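Local atomic coordinates of light harvesting complex 1 Protein W (Rhodopseudomonas palustris, PDB entry 6Z5S), a protein that probably takes a place in the light-harvesting 1 ring around the reaction centre, touching bacteriochlorophyll a and spirilloxanthin and perhaps keeping a passage for quinone. Residues E63-D66 with A67-L71; L82-G85 with P86-F89; M41-G44 with P45-L49; A24-E28 with G29-C33. All coordinates share one frame; numbering follows the deposited sequence.

Contact 1: residues E63-D66 with A67-L71; sequences EVLD and ATAML. With LMT (dodecyl-beta-D-maltoside), chain B.
The amide N of Met70 donates to the carbonyl O of Asp66 at 3.2 Å, with an N-H...O angle of 148°. Asp66 holds the N-cap position of helix 67-89, and this bond closes the first turn; the carboxylate itself caps nothing and leads away from the helix. One residue earlier, Leu65 reaches over that turn. Its CD1 sits 3.6 Å from Met70 SD, and its CD2 branch meets Ala69 CB at 3.9 Å. Met70 starts out with CG anti to the backbone N (chi1 -156°), then bends at the next torsion (chi2 66°), which turns SD back against the leucine; the two side chains cross at about a right angle. On another flank Ala67 CB lies 3.2 Å from O2' of a dodecyl maltoside, whose chain carbon C1 is 3.9 Å from Leu71 CD1. An apolar residue just before the N-cap, packed on the fourth residue after it, makes Leu65 and Met70 a hydrophobic staple at a helix start.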
loop_
_atom_site.group_PDB
_atom_site.type_symbol
_atom_site.label_atom_id
_atom_site.label_comp_id
_atom_site.label_asym_id
_atom_site.label_seq_id
_atom_site.Cartn_x
_atom_site.Cartn_y
_atom_site.Cartn_z
ATOM N N GLU A 63 -48.750 32.198 23.946
ATOM C CA GLU A 63 -47.812 33.246 23.574
ATOM C C GLU A 63 -48.084 33.692 22.148
ATOM O O GLU A 63 -48.495 32.887 21.311
ATOM C CB GLU A 63 -46.368 32.748 23.711
ATOM C CG GLU A 63 -45.315 33.759 23.324
ATOM C CD GLU A 63 -45.314 34.970 24.227
ATOM O OE1 GLU A 63 -45.722 34.842 25.401
ATOM O OE2 GLU A 63 -44.908 36.054 23.759
ATOM N N VAL A 64 -47.853 34.975 21.879
ATOM C CA VAL A 64 -47.937 35.527 20.532
ATOM C C VAL A 64 -46.524 35.780 20.022
ATOM O O VAL A 64 -45.659 36.268 20.761
ATOM C CB VAL A 64 -48.795 36.807 20.504
ATOM C CG1 VAL A 64 -48.161 37.914 21.331
ATOM C CG2 VAL A 64 -49.027 37.261 19.076
ATOM N N LEU A 65 -46.280 35.426 18.763
ATOM C CA LEU A 65 -44.945 35.435 18.189
ATOM C C LEU A 65 -44.814 36.532 17.144
ATOM O O LEU A 65 -45.799 36.950 16.532
ATOM C CB LEU A 65 -44.618 34.088 17.550
ATOM C CG LEU A 65 -44.455 32.919 18.517
ATOM C CD1 LEU A 65 -43.833 31.731 17.813
ATOM C CD2 LEU A 65 -43.615 33.332 19.712
ATOM N N ASP A 66 -43.584 36.988 16.944
ATOM C CA ASP A 66 -43.273 37.940 15.888
ATOM C C ASP A 66 -43.118 37.187 14.570
ATOM O O ASP A 66 -43.459 36.009 14.456
ATOM C CB ASP A 66 -42.010 38.723 16.229
ATOM C CG ASP A 66 -42.203 39.651 17.399
ATOM O OD1 ASP A 66 -43.342 40.111 17.609
ATOM O OD2 ASP A 66 -41.215 39.924 18.111
ATOM N N ALA A 67 -42.595 37.865 13.551
ATOM C CA ALA A 67 -42.238 37.158 12.328
ATOM C C ALA A 67 -40.988 36.317 12.536
ATOM O O ALA A 67 -40.931 35.161 12.104
ATOM C CB ALA A 67 -42.039 38.149 11.185
ATOM N N THR A 68 -39.988 36.870 13.220
ATOM C CA THR A 68 -38.737 36.151 13.427
ATOM C C THR A 68 -38.945 34.920 14.299
ATOM O O THR A 68 -38.470 33.825 13.973
ATOM C CB THR A 68 -37.706 37.079 14.059
ATOM O OG1 THR A 68 -37.697 38.327 13.359
ATOM C CG2 THR A 68 -36.330 36.459 13.999
ATOM N N ALA A 69 -39.630 35.089 15.429
ATOM C CA ALA A 69 -39.871 33.962 16.317
ATOM C C ALA A 69 -40.725 32.907 15.635
ATOM O O ALA A 69 -40.479 31.704 15.781
ATOM C CB ALA A 69 -40.530 34.444 17.607
ATOM N N MET A 70 -41.722 33.338 14.864
ATOM C CA MET A 70 -42.548 32.381 14.143
ATOM C C MET A 70 -41.727 31.609 13.122
ATOM O O MET A 70 -41.931 30.406 12.939
ATOM C CB MET A 70 -43.710 33.092 13.462
ATOM C CG MET A 70 -44.889 32.190 13.202
ATOM S SD MET A 70 -45.641 31.643 14.744
ATOM C CE MET A 70 -45.214 29.904 14.746
ATOM N N LEU A 71 -40.789 32.279 12.450
ATOM C CA LEU A 71 -39.951 31.594 11.472
ATOM C C LEU A 71 -39.044 30.580 12.147
ATOM O O LEU A 71 -38.920 29.438 11.690
ATOM C CB LEU A 71 -39.123 32.606 10.686
ATOM C CG LEU A 71 -39.908 33.350 9.617
ATOM C CD1 LEU A 71 -38.989 34.223 8.792
ATOM C CD2 LEU A 71 -40.647 32.358 8.752
HETATM C C1B LMT B . -43.206 41.936 8.348
HETATM C C2B LMT B . -42.171 42.442 9.362
HETATM C C3B LMT B . -42.681 43.724 10.034
HETATM C C4B LMT B . -44.130 43.512 10.518
HETATM C C5B LMT B . -44.986 43.173 9.285
HETATM C C6B LMT B . -45.963 44.307 8.994
HETATM O O1B LMT B . -43.746 40.732 8.791
HETATM O O2B LMT B . -42.001 41.451 10.283
HETATM O O3B LMT B . -42.561 44.809 9.205
HETATM O "O4'" LMT B . -44.190 42.463 11.404
HETATM O O5B LMT B . -44.210 42.884 8.144
HETATM O O6B LMT B . -46.731 43.996 7.900
HETATM C "C1'" LMT B . -43.101 37.317 7.459
HETATM C "C2'" LMT B . -42.419 38.617 7.027
HETATM C "C3'" LMT B . -43.464 39.701 6.671
HETATM C "C4'" LMT B . -44.431 39.952 7.837
HETATM C "C5'" LMT B . -44.750 38.568 8.453
HETATM C "C6'" LMT B . -46.143 38.416 9.011
HETATM O "O1'" LMT B . -42.898 36.356 6.522
HETATM O "O2'" LMT B . -41.699 39.069 8.093
HETATM O "O3'" LMT B . -44.162 39.354 5.562
HETATM O "O5'" LMT B . -44.496 37.548 7.522
HETATM O "O6'" LMT B . -46.888 39.445 8.494
HETATM C C1 LMT B . -41.570 35.902 6.418
HETATM C C2 LMT B . -41.389 35.602 4.963
HETATM C C3 LMT B . -40.579 34.399 4.619
HETATM C C4 LMT B . -40.753 34.156 3.146
HETATM C C5 LMT B . -40.562 32.717 2.836
HETATM C C6 LMT B . -41.473 32.245 1.756
HETATM C C7 LMT B . -41.291 30.774 1.523
HETATM C C8 LMT B . -41.194 30.090 2.836
HETATM C C9 LMT B . -41.500 28.635 2.808
HETATM C C10 LMT B . -40.963 28.042 4.081
HETATM C C11 LMT B . -41.189 28.922 5.266
HETATM C C12 LMT B . -40.598 28.344 6.503
#

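Contact 2: residues L82-G85 with P86-F89; sequences LFVG and PVVF
Gly85 and Pro86 sit at the middle of this turn, with Val84 beside them. The proline N has no hydrogen to give to the turn before, and its ring fills the place where one would point: CD lies 3.4 Å from Leu82 O and 3.2 Å from Phe83 O. Helix 67-89 is kinked here, the familiar proline kink of a transmembrane helix. The helical bonds return at Val88, whose N gives to Val84 O at 3.3 Å, and Phe89 N gives to Gly85 O at 2.9 Å. Gly85 O also takes a weak bond from Ser40 OG on helix 37-57, and Met41 of that helix packs against the proline ring. With an alanine at Pro86, CG and CD go, which would probably open a gap beside Met41, strip the two carbonyls of their CD contact and remove the wedge that bends the helix. Val84 and Val88, one turn apart, run alongside each other in the same direction, their CG2 methyls 4.2 Å apart. Val84 sends CG2 anti to its backbone N, toward the later turn, while CG2 of Val88 swings back to meet it. Both valines face helix 10-24, Val84 on Phe12 and Val88 on Ala19.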
loop_
_atom_site.group_PDB
_atom_site.type_symbol
_atom_site.label_atom_id
_atom_site.label_comp_id
_atom_site.label_asym_id
_atom_site.label_seq_id
_atom_site.Cartn_x
_atom_site.Cartn_y
_atom_site.Cartn_z
ATOM N N LEU A 82 -40.930 18.957 3.923
ATOM C CA LEU A 82 -40.197 18.766 2.677
ATOM C C LEU A 82 -39.938 17.295 2.394
ATOM O O LEU A 82 -39.764 16.907 1.234
ATOM C CB LEU A 82 -38.874 19.529 2.737
ATOM C CG LEU A 82 -38.317 20.095 1.437
ATOM C CD1 LEU A 82 -39.285 21.089 0.839
ATOM C CD2 LEU A 82 -36.979 20.750 1.695
ATOM N N PHE A 83 -39.909 16.465 3.436
ATOM C CA PHE A 83 -39.740 15.025 3.303
ATOM C C PHE A 83 -41.056 14.264 3.331
ATOM O O PHE A 83 -41.214 13.287 2.597
ATOM C CB PHE A 83 -38.833 14.493 4.414
ATOM C CG PHE A 83 -37.371 14.671 4.141
ATOM C CD1 PHE A 83 -36.669 13.722 3.423
ATOM C CD2 PHE A 83 -36.698 15.785 4.607
ATOM C CE1 PHE A 83 -35.321 13.881 3.173
ATOM C CE2 PHE A 83 -35.353 15.953 4.360
ATOM C CZ PHE A 83 -34.663 15.000 3.642
ATOM N N VAL A 84 -42.009 14.685 4.168
ATOM C CA VAL A 84 -43.256 13.939 4.295
ATOM C C VAL A 84 -44.131 14.097 3.062
ATOM O O VAL A 84 -45.006 13.261 2.821
ATOM C CB VAL A 84 -44.039 14.360 5.553
ATOM C CG1 VAL A 84 -44.833 15.624 5.298
ATOM C CG2 VAL A 84 -44.956 13.245 6.001
ATOM N N GLY A 85 -43.928 15.147 2.276
ATOM C CA GLY A 85 -44.648 15.298 1.032
ATOM C C GLY A 85 -44.436 14.136 0.080
ATOM O O GLY A 85 -45.375 13.412 -0.270
ATOM N N PRO A 86 -43.190 13.938 -0.362
ATOM C CA PRO A 86 -42.934 12.895 -1.369
ATOM C C PRO A 86 -43.290 11.490 -0.921
ATOM O O PRO A 86 -43.768 10.701 -1.742
ATOM C CB PRO A 86 -41.430 13.036 -1.634
ATOM C CG PRO A 86 -41.118 14.432 -1.275
ATOM C CD PRO A 86 -41.995 14.762 -0.117
ATOM N N VAL A 87 -43.074 11.139 0.348
ATOM C CA VAL A 87 -43.356 9.766 0.755
ATOM C C VAL A 87 -44.857 9.515 0.804
ATOM O O VAL A 87 -45.317 8.414 0.486
ATOM C CB VAL A 87 -42.673 9.437 2.094
ATOM C CG1 VAL A 87 -41.228 9.888 2.062
ATOM C CG2 VAL A 87 -43.405 10.067 3.258
ATOM N N VAL A 88 -45.646 10.521 1.178
ATOM C CA VAL A 88 -47.091 10.361 1.118
ATOM C C VAL A 88 -47.550 10.293 -0.329
ATOM O O VAL A 88 -48.437 9.505 -0.675
ATOM C CB VAL A 88 -47.795 11.492 1.885
ATOM C CG1 VAL A 88 -49.276 11.494 1.574
ATOM C CG2 VAL A 88 -47.579 11.328 3.372
ATOM N N PHE A 89 -46.945 11.099 -1.205
ATOM C CA PHE A 89 -47.327 11.037 -2.610
ATOM C C PHE A 89 -46.983 9.689 -3.225
ATOM O O PHE A 89 -47.712 9.205 -4.097
ATOM C CB PHE A 89 -46.653 12.144 -3.410
ATOM C CG PHE A 89 -46.623 11.873 -4.881
ATOM C CD1 PHE A 89 -47.736 12.107 -5.656
ATOM C CD2 PHE A 89 -45.496 11.350 -5.486
ATOM C CE1 PHE A 89 -47.724 11.846 -6.999
ATOM C CE2 PHE A 89 -45.482 11.084 -6.833
ATOM C CZ PHE A 89 -46.598 11.334 -7.590
#

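Contact 3: residues M41-G44 with P45-L49; sequences MVVG and PFITL. With BCL (bacteriochlorophyll a), chain C.
The Phe46 ring turns its edge to the bacteriochlorophyll: carbonyl oxygen O1D of the pigment's ester lies near the ring plane, 3.1 Å from Phe46 CZ, with the ester carbon CGD in that plane. Val43 CA also lies at the ring edge, and Val42 O approaches obliquely, 3.2 Å from CD2. The ring is set back along the helix because CG stands beside its backbone N (chi1 -70°), which carries CD2 and CE2 toward the preceding turn and puts CE2 3.5 Å from the pigment methyl CMA. Reducing Phe46 to an alanine would probably leave the ester oxygen without its ring-edge neighbour, strip CMA of one of its contacts and open a gap beside the macrocycle. Pro45 shares the methyl, its CB 3.7 Å from CMA. Met41, extended as far as SD and bent after it, reaches farther along the pigment, SD lying 3.6 Å from C7 of the phytyl tail. Having no N-H, Pro45 kinks helix 37-57, after which Ile47 N bonds to Val43 O at 3.1 Å and Thr48 N to Gly44 O at 2.9 Å. Ile47 packs on helix 10-24, Thr48 on that helix and helix 67-89. The side chains that meet the pigment here offer carbon and sulfur, no N-H or O-H; they shape a side of the pocket by apolar contact, while the chain of another protein hydrogen-bonds the bacteriochlorophyll.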
loop_
_atom_site.group_PDB
_atom_site.type_symbol
_atom_site.label_atom_id
_atom_site.label_comp_id
_atom_site.label_asym_id
_atom_site.label_seq_id
_atom_site.Cartn_x
_atom_site.Cartn_y
_atom_site.Cartn_z
ATOM N N MET A 41 -43.479 18.087 -2.894
ATOM C CA MET A 41 -42.339 18.408 -2.049
ATOM C C MET A 41 -42.361 19.865 -1.610
ATOM O O MET A 41 -42.074 20.170 -0.448
ATOM C CB MET A 41 -41.044 18.102 -2.793
ATOM C CG MET A 41 -39.796 18.242 -1.955
ATOM S SD MET A 41 -38.314 17.887 -2.912
ATOM C CE MET A 41 -38.504 16.130 -3.179
ATOM N N VAL A 42 -42.713 20.774 -2.513
ATOM C CA VAL A 42 -42.576 22.198 -2.244
ATOM C C VAL A 42 -43.862 22.852 -1.755
ATOM O O VAL A 42 -43.804 23.967 -1.217
ATOM C CB VAL A 42 -42.055 22.940 -3.490
ATOM C CG1 VAL A 42 -40.820 22.245 -4.028
ATOM C CG2 VAL A 42 -43.135 23.022 -4.545
ATOM N N VAL A 43 -45.017 22.208 -1.929
ATOM C CA VAL A 43 -46.239 22.797 -1.400
ATOM C C VAL A 43 -46.265 22.730 0.117
ATOM O O VAL A 43 -47.005 23.483 0.758
ATOM C CB VAL A 43 -47.478 22.108 -1.999
ATOM C CG1 VAL A 43 -47.674 20.739 -1.376
ATOM C CG2 VAL A 43 -48.709 22.975 -1.805
ATOM N N GLY A 44 -45.455 21.865 0.710
ATOM C CA GLY A 44 -45.469 21.652 2.133
ATOM C C GLY A 44 -45.010 22.836 2.959
ATOM O O GLY A 44 -45.718 23.299 3.860
ATOM N N PRO A 45 -43.796 23.325 2.698
ATOM C CA PRO A 45 -43.321 24.509 3.427
ATOM C C PRO A 45 -44.249 25.701 3.332
ATOM O O PRO A 45 -44.341 26.471 4.290
ATOM C CB PRO A 45 -41.966 24.787 2.772
ATOM C CG PRO A 45 -41.495 23.456 2.378
ATOM C CD PRO A 45 -42.712 22.703 1.921
ATOM N N PHE A 46 -44.963 25.878 2.223
ATOM C CA PHE A 46 -45.911 26.984 2.160
ATOM C C PHE A 46 -47.110 26.727 3.063
ATOM O O PHE A 46 -47.609 27.647 3.725
ATOM C CB PHE A 46 -46.347 27.211 0.718
ATOM C CG PHE A 46 -45.264 27.768 -0.143
ATOM C CD1 PHE A 46 -44.814 29.060 0.047
ATOM C CD2 PHE A 46 -44.680 26.999 -1.130
ATOM C CE1 PHE A 46 -43.809 29.578 -0.738
ATOM C CE2 PHE A 46 -43.676 27.514 -1.917
ATOM C CZ PHE A 46 -43.239 28.803 -1.716
ATOM N N ILE A 47 -47.576 25.478 3.105
ATOM C CA ILE A 47 -48.643 25.107 4.029
ATOM C C ILE A 47 -48.235 25.421 5.461
ATOM O O ILE A 47 -48.983 26.056 6.212
ATOM C CB ILE A 47 -48.996 23.620 3.861
ATOM C CG1 ILE A 47 -49.678 23.376 2.517
ATOM C CG2 ILE A 47 -49.864 23.152 5.009
ATOM C CD1 ILE A 47 -50.880 24.249 2.278
ATOM N N THR A 48 -47.044 24.975 5.863
ATOM C CA THR A 48 -46.626 25.211 7.239
ATOM C C THR A 48 -46.369 26.689 7.502
ATOM O O THR A 48 -46.599 27.160 8.618
ATOM C CB THR A 48 -45.399 24.373 7.594
ATOM O OG1 THR A 48 -45.139 24.485 8.996
ATOM C CG2 THR A 48 -44.203 24.849 6.860
ATOM N N LEU A 49 -45.926 27.441 6.494
ATOM C CA LEU A 49 -45.792 28.883 6.657
ATOM C C LEU A 49 -47.131 29.523 6.984
ATOM O O LEU A 49 -47.251 30.274 7.958
ATOM C CB LEU A 49 -45.213 29.509 5.391
ATOM C CG LEU A 49 -45.161 31.036 5.448
ATOM C CD1 LEU A 49 -44.067 31.498 6.396
ATOM C CD2 LEU A 49 -44.992 31.637 4.069
HETATM MG MG BCL C . -38.156 29.098 1.543
HETATM C CHA BCL C . -38.606 29.367 -1.827
HETATM C CHB BCL C . -38.364 25.757 1.254
HETATM C CHC BCL C . -37.369 28.856 4.816
HETATM C CHD BCL C . -37.331 32.500 1.680
HETATM N NA BCL C . -38.611 27.818 0.077
HETATM C C1A BCL C . -38.792 28.063 -1.167
HETATM C C2A BCL C . -39.207 26.872 -1.964
HETATM C C3A BCL C . -39.464 25.852 -0.899
HETATM C C4A BCL C . -38.777 26.504 0.243
HETATM C CMA BCL C . -40.945 25.706 -0.611
HETATM C CAA BCL C . -38.072 26.385 -2.839
HETATM C CBA BCL C . -38.539 26.176 -4.270
HETATM C CGA BCL C . -37.786 25.022 -4.869
HETATM O O1A BCL C . -37.158 24.258 -4.164
HETATM O O2A BCL C . -37.795 24.785 -6.298
HETATM N NB BCL C . -37.876 27.541 2.842
HETATM C C1B BCL C . -38.027 26.231 2.594
HETATM C C2B BCL C . -37.793 25.301 3.721
HETATM C C3B BCL C . -37.487 26.255 4.795
HETATM C C4B BCL C . -37.587 27.579 4.145
HETATM C CMB BCL C . -37.868 23.799 3.694
HETATM C CAB BCL C . -37.158 26.009 6.227
HETATM O OBB BCL C . -37.434 26.854 7.053
HETATM C CBB BCL C . -36.472 24.737 6.613
HETATM N NC BCL C . -37.521 30.361 2.959
HETATM C C1C BCL C . -37.240 30.033 4.228
HETATM C C2C BCL C . -36.723 31.158 5.049
HETATM C C3C BCL C . -36.831 32.298 4.089
HETATM C C4C BCL C . -37.270 31.618 2.846
HETATM C CMC BCL C . -37.632 31.385 6.241
HETATM C CAC BCL C . -35.499 32.960 3.791
HETATM C CBC BCL C . -35.028 33.836 4.924
HETATM N ND BCL C . -37.933 30.684 0.284
HETATM C C1D BCL C . -37.654 31.988 0.367
HETATM C C2D BCL C . -37.697 32.698 -0.949
HETATM C C3D BCL C . -38.084 31.578 -1.802
HETATM C C4D BCL C . -38.217 30.504 -1.036
HETATM C CMD BCL C . -37.462 34.072 -1.497
HETATM C CAD BCL C . -38.388 31.223 -3.198
HETATM O OBD BCL C . -38.358 32.004 -4.205
HETATM C CBD BCL C . -38.722 29.778 -3.260
HETATM C CGD BCL C . -40.087 29.625 -3.840
HETATM O O1D BCL C . -41.042 30.205 -3.372
HETATM O O2D BCL C . -40.272 28.803 -5.015
HETATM C CED BCL C . -41.511 28.838 -5.707
HETATM C C1 BCL C . -37.757 23.440 -6.757
HETATM C C2 BCL C . -38.955 23.219 -7.642
HETATM C C3 BCL C . -39.213 22.038 -8.214
HETATM C C4 BCL C . -40.429 21.912 -9.083
HETATM C C5 BCL C . -38.312 20.847 -7.975
HETATM C C6 BCL C . -38.735 20.100 -6.713
HETATM C C7 BCL C . -37.705 19.062 -6.275
HETATM C C8 BCL C . -37.521 17.956 -7.310
HETATM C C9 BCL C . -38.339 16.720 -6.949
HETATM C C10 BCL C . -36.032 17.644 -7.464
HETATM C C11 BCL C . -35.662 16.191 -7.179
HETATM C C12 BCL C . -34.782 16.078 -5.938
HETATM C C13 BCL C . -33.330 15.799 -6.313
HETATM C C14 BCL C . -32.996 14.325 -6.131
HETATM C C15 BCL C . -32.400 16.675 -5.477
HETATM C C16 BCL C . -31.088 16.951 -6.205
HETATM C C17 BCL C . -30.205 17.926 -5.434
HETATM C C18 BCL C . -28.753 17.816 -5.886
HETATM C C19 BCL C . -27.799 18.219 -4.769
HETATM C C20 BCL C . -28.486 18.640 -7.141
#

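Contact 4: residues A24-E28 with G29-C33; sequences ASAPE and GKLYC. With CRT (spirilloxanthin), chain D.
Leu31 folds back over the residues before it, and its side chain meets something at every carbon. CB lies 3.7 Å from Glu28 O. CG, carried toward the earlier residues by a first torsion anti to the backbone N (chi1 -165°), comes near C8, a methyl of spirilloxanthin. At the fork, CD1 lies 3.2 Å from both OE1 and OE2 of Glu28 and 3.7 Å from C8 of the carotenoid, and it also touches Pro27 CD at 3.6 Å. CD2 shares Pro27 CD and goes on to Ala26 CB at 3.9 Å. No hydrogen bond joins the two segments; this is a loop between helices 10-24 and 37-57, closed on itself by an apolar leucine, and Glu28 and Leu31 are both part of the spirilloxanthin pocket. Glu28 curls to reach the pigment: CG stands between its N and its carbonyl carbon (chi1 71°), the chain bends again at chi2, and OE2 ends 3.1 Å from O1, the methoxy oxygen of the carotenoid. Leu31 and Glu28 cross at about a right angle. Farther round the loop, Lys30 NZ gives a hydrogen bond of 2.7 Å to Tyr32 OH, and Cys33 CB lies over the centre of one tyrosine face.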
loop_
_atom_site.group_PDB
_atom_site.type_symbol
_atom_site.label_atom_id
_atom_site.label_comp_id
_atom_site.label_asym_id
_atom_site.label_seq_id
_atom_site.Cartn_x
_atom_site.Cartn_y
_atom_site.Cartn_z
ATOM N N ALA A 24 -53.867 11.014 -6.316
ATOM C CA ALA A 24 -55.031 10.479 -7.007
ATOM C C ALA A 24 -55.288 11.227 -8.308
ATOM O O ALA A 24 -55.641 10.618 -9.323
ATOM C CB ALA A 24 -56.258 10.544 -6.098
ATOM N N SER A 25 -55.099 12.541 -8.302
ATOM C CA SER A 25 -55.439 13.365 -9.453
ATOM C C SER A 25 -54.341 13.420 -10.506
ATOM O O SER A 25 -54.514 14.117 -11.510
ATOM C CB SER A 25 -55.777 14.782 -8.997
ATOM O OG SER A 25 -55.699 15.686 -10.081
ATOM N N ALA A 26 -53.221 12.722 -10.310
ATOM C CA ALA A 26 -52.174 12.673 -11.323
ATOM C C ALA A 26 -52.724 12.007 -12.576
ATOM O O ALA A 26 -52.929 10.786 -12.590
ATOM C CB ALA A 26 -50.949 11.919 -10.807
ATOM N N PRO A 27 -52.953 12.764 -13.647
ATOM C CA PRO A 27 -53.745 12.244 -14.767
ATOM C C PRO A 27 -53.173 10.995 -15.414
ATOM O O PRO A 27 -53.845 9.961 -15.465
ATOM C CB PRO A 27 -53.765 13.420 -15.754
ATOM C CG PRO A 27 -53.442 14.617 -14.941
ATOM C CD PRO A 27 -52.504 14.143 -13.885
ATOM N N GLU A 28 -51.946 11.066 -15.900
ATOM C CA GLU A 28 -51.360 9.989 -16.681
ATOM C C GLU A 28 -50.197 9.367 -15.921
ATOM O O GLU A 28 -49.863 9.770 -14.807
ATOM C CB GLU A 28 -50.901 10.500 -18.051
ATOM C CG GLU A 28 -49.680 11.416 -18.013
ATOM C CD GLU A 28 -50.036 12.876 -17.774
ATOM O OE1 GLU A 28 -51.053 13.140 -17.109
ATOM O OE2 GLU A 28 -49.300 13.765 -18.246
ATOM N N GLY A 29 -49.592 8.359 -16.539
ATOM C CA GLY A 29 -48.363 7.802 -16.026
ATOM C C GLY A 29 -47.178 8.682 -16.348
ATOM O O GLY A 29 -47.245 9.590 -17.176
ATOM N N LYS A 30 -46.073 8.413 -15.662
ATOM C CA LYS A 30 -44.839 9.181 -15.777
ATOM C C LYS A 30 -45.034 10.645 -15.394
ATOM O O LYS A 30 -44.131 11.464 -15.585
ATOM C CB LYS A 30 -44.238 9.051 -17.186
ATOM C CG LYS A 30 -42.819 9.563 -17.328
ATOM C CD LYS A 30 -41.939 9.103 -16.185
ATOM C CE LYS A 30 -41.562 7.646 -16.313
ATOM N NZ LYS A 30 -40.541 7.270 -15.296
ATOM N N LEU A 31 -46.194 10.999 -14.845
ATOM C CA LEU A 31 -46.369 12.300 -14.224
ATOM C C LEU A 31 -45.980 12.280 -12.752
ATOM O O LEU A 31 -45.966 13.335 -12.113
ATOM C CB LEU A 31 -47.812 12.786 -14.423
ATOM C CG LEU A 31 -48.143 14.258 -14.167
ATOM C CD1 LEU A 31 -49.159 14.747 -15.165
ATOM C CD2 LEU A 31 -48.698 14.455 -12.778
ATOM N N TYR A 32 -45.626 11.113 -12.210
ATOM C CA TYR A 32 -44.937 11.085 -10.926
ATOM C C TYR A 32 -43.581 11.771 -11.027
ATOM O O TYR A 32 -43.222 12.582 -10.167
ATOM C CB TYR A 32 -44.780 9.644 -10.435
ATOM C CG TYR A 32 -43.595 8.908 -11.011
ATOM C CD1 TYR A 32 -43.625 8.413 -12.306
ATOM C CD2 TYR A 32 -42.439 8.722 -10.269
ATOM C CE1 TYR A 32 -42.542 7.744 -12.843
ATOM C CE2 TYR A 32 -41.349 8.057 -10.798
ATOM C CZ TYR A 32 -41.408 7.569 -12.086
ATOM O OH TYR A 32 -40.327 6.906 -12.617
ATOM N N CYS A 33 -42.826 11.475 -12.087
ATOM C CA CYS A 33 -41.559 12.127 -12.397
ATOM C C CYS A 33 -41.745 13.588 -12.751
ATOM O O CYS A 33 -40.764 14.289 -13.013
ATOM C CB CYS A 33 -40.879 11.382 -13.550
ATOM S SG CYS A 33 -39.236 11.947 -14.019
HETATM C C1M CRT D . -46.237 12.111 -20.584
HETATM O O1 CRT D . -46.994 13.283 -20.334
HETATM C C1 CRT D . -46.788 14.425 -21.186
HETATM C C2 CRT D . -45.315 14.796 -21.082
HETATM C C3 CRT D . -47.165 14.030 -22.606
HETATM C C4 CRT D . -47.660 15.596 -20.712
HETATM C C5 CRT D . -47.340 16.146 -19.357
HETATM C C6 CRT D . -46.840 17.357 -19.129
HETATM C C7 CRT D . -46.456 17.900 -17.891
HETATM C C8 CRT D . -46.871 17.213 -16.650
HETATM C C9 CRT D . -45.662 19.048 -17.786
HETATM C C10 CRT D . -45.167 19.675 -16.661
HETATM C C11 CRT D . -44.273 20.724 -16.694
HETATM C C12 CRT D . -43.779 21.506 -15.645
HETATM C C13 CRT D . -44.271 21.245 -14.282
HETATM C C14 CRT D . -42.839 22.525 -15.833
HETATM C C15 CRT D . -42.327 23.423 -14.918
HETATM C C16 CRT D . -41.406 24.390 -15.247
HETATM C C17 CRT D . -40.753 25.327 -14.443
HETATM C C18 CRT D . -41.194 25.513 -13.046
HETATM C C19 CRT D . -39.671 26.072 -14.918
HETATM C C20 CRT D . -38.796 26.880 -14.233
HETATM C C21 CRT D . -37.612 27.428 -14.694
HETATM C C22 CRT D . -36.665 28.179 -14.042
HETATM C C23 CRT D . -35.394 28.560 -14.480
HETATM C C24 CRT D . -34.986 28.226 -15.861
HETATM C C25 CRT D . -34.492 29.228 -13.651
HETATM C C26 CRT D . -33.179 29.572 -13.875
HETATM C C27 CRT D . -32.416 30.137 -12.883
HETATM C C28 CRT D . -31.079 30.533 -12.880
HETATM C C29 CRT D . -30.296 30.461 -14.131
HETATM C C30 CRT D . -30.470 30.987 -11.710
HETATM C C31 CRT D . -29.177 31.366 -11.450
HETATM C C32 CRT D . -28.871 31.795 -10.183
HETATM C C33 CRT D . -27.662 32.190 -9.620
HETATM C C34 CRT D . -26.422 32.092 -10.419
HETATM C C35 CRT D . -27.599 32.683 -8.315
HETATM C C36 CRT D . -26.534 33.007 -7.594
HETATM C C37 CRT D . -26.619 33.452 -6.172
HETATM C C38 CRT D . -25.957 32.520 -5.151
HETATM C C39 CRT D . -26.162 33.052 -3.742
HETATM C C40 CRT D . -26.498 31.107 -5.301
HETATM O O2 CRT D . -24.551 32.473 -5.443
HETATM C C2M CRT D . -23.724 31.710 -4.596
#

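In the fold
From the N terminus, helix 10-24 runs into contact 4, which folds up the loop before helix 37-57. Contact 3 follows as a kinked turn within that helix, contact 1 starts helix 67-89 after the next loop, and contact 2 kinks this last helix near its far end. All four are local and in series; none nests in or crosses another. The helices bring some of them together: contact 2 meets contacts 3 and 4, and contact 1 meets contact 3. Leu82 CD1 packs 3.6 Å from Pro45 CG, so the two proline turns sit side by side. Phe89 touches Tyr32, and Leu71 reaches Leu49. Contacts 1 and 4 lie at opposite ends, centres about 38 Å apart.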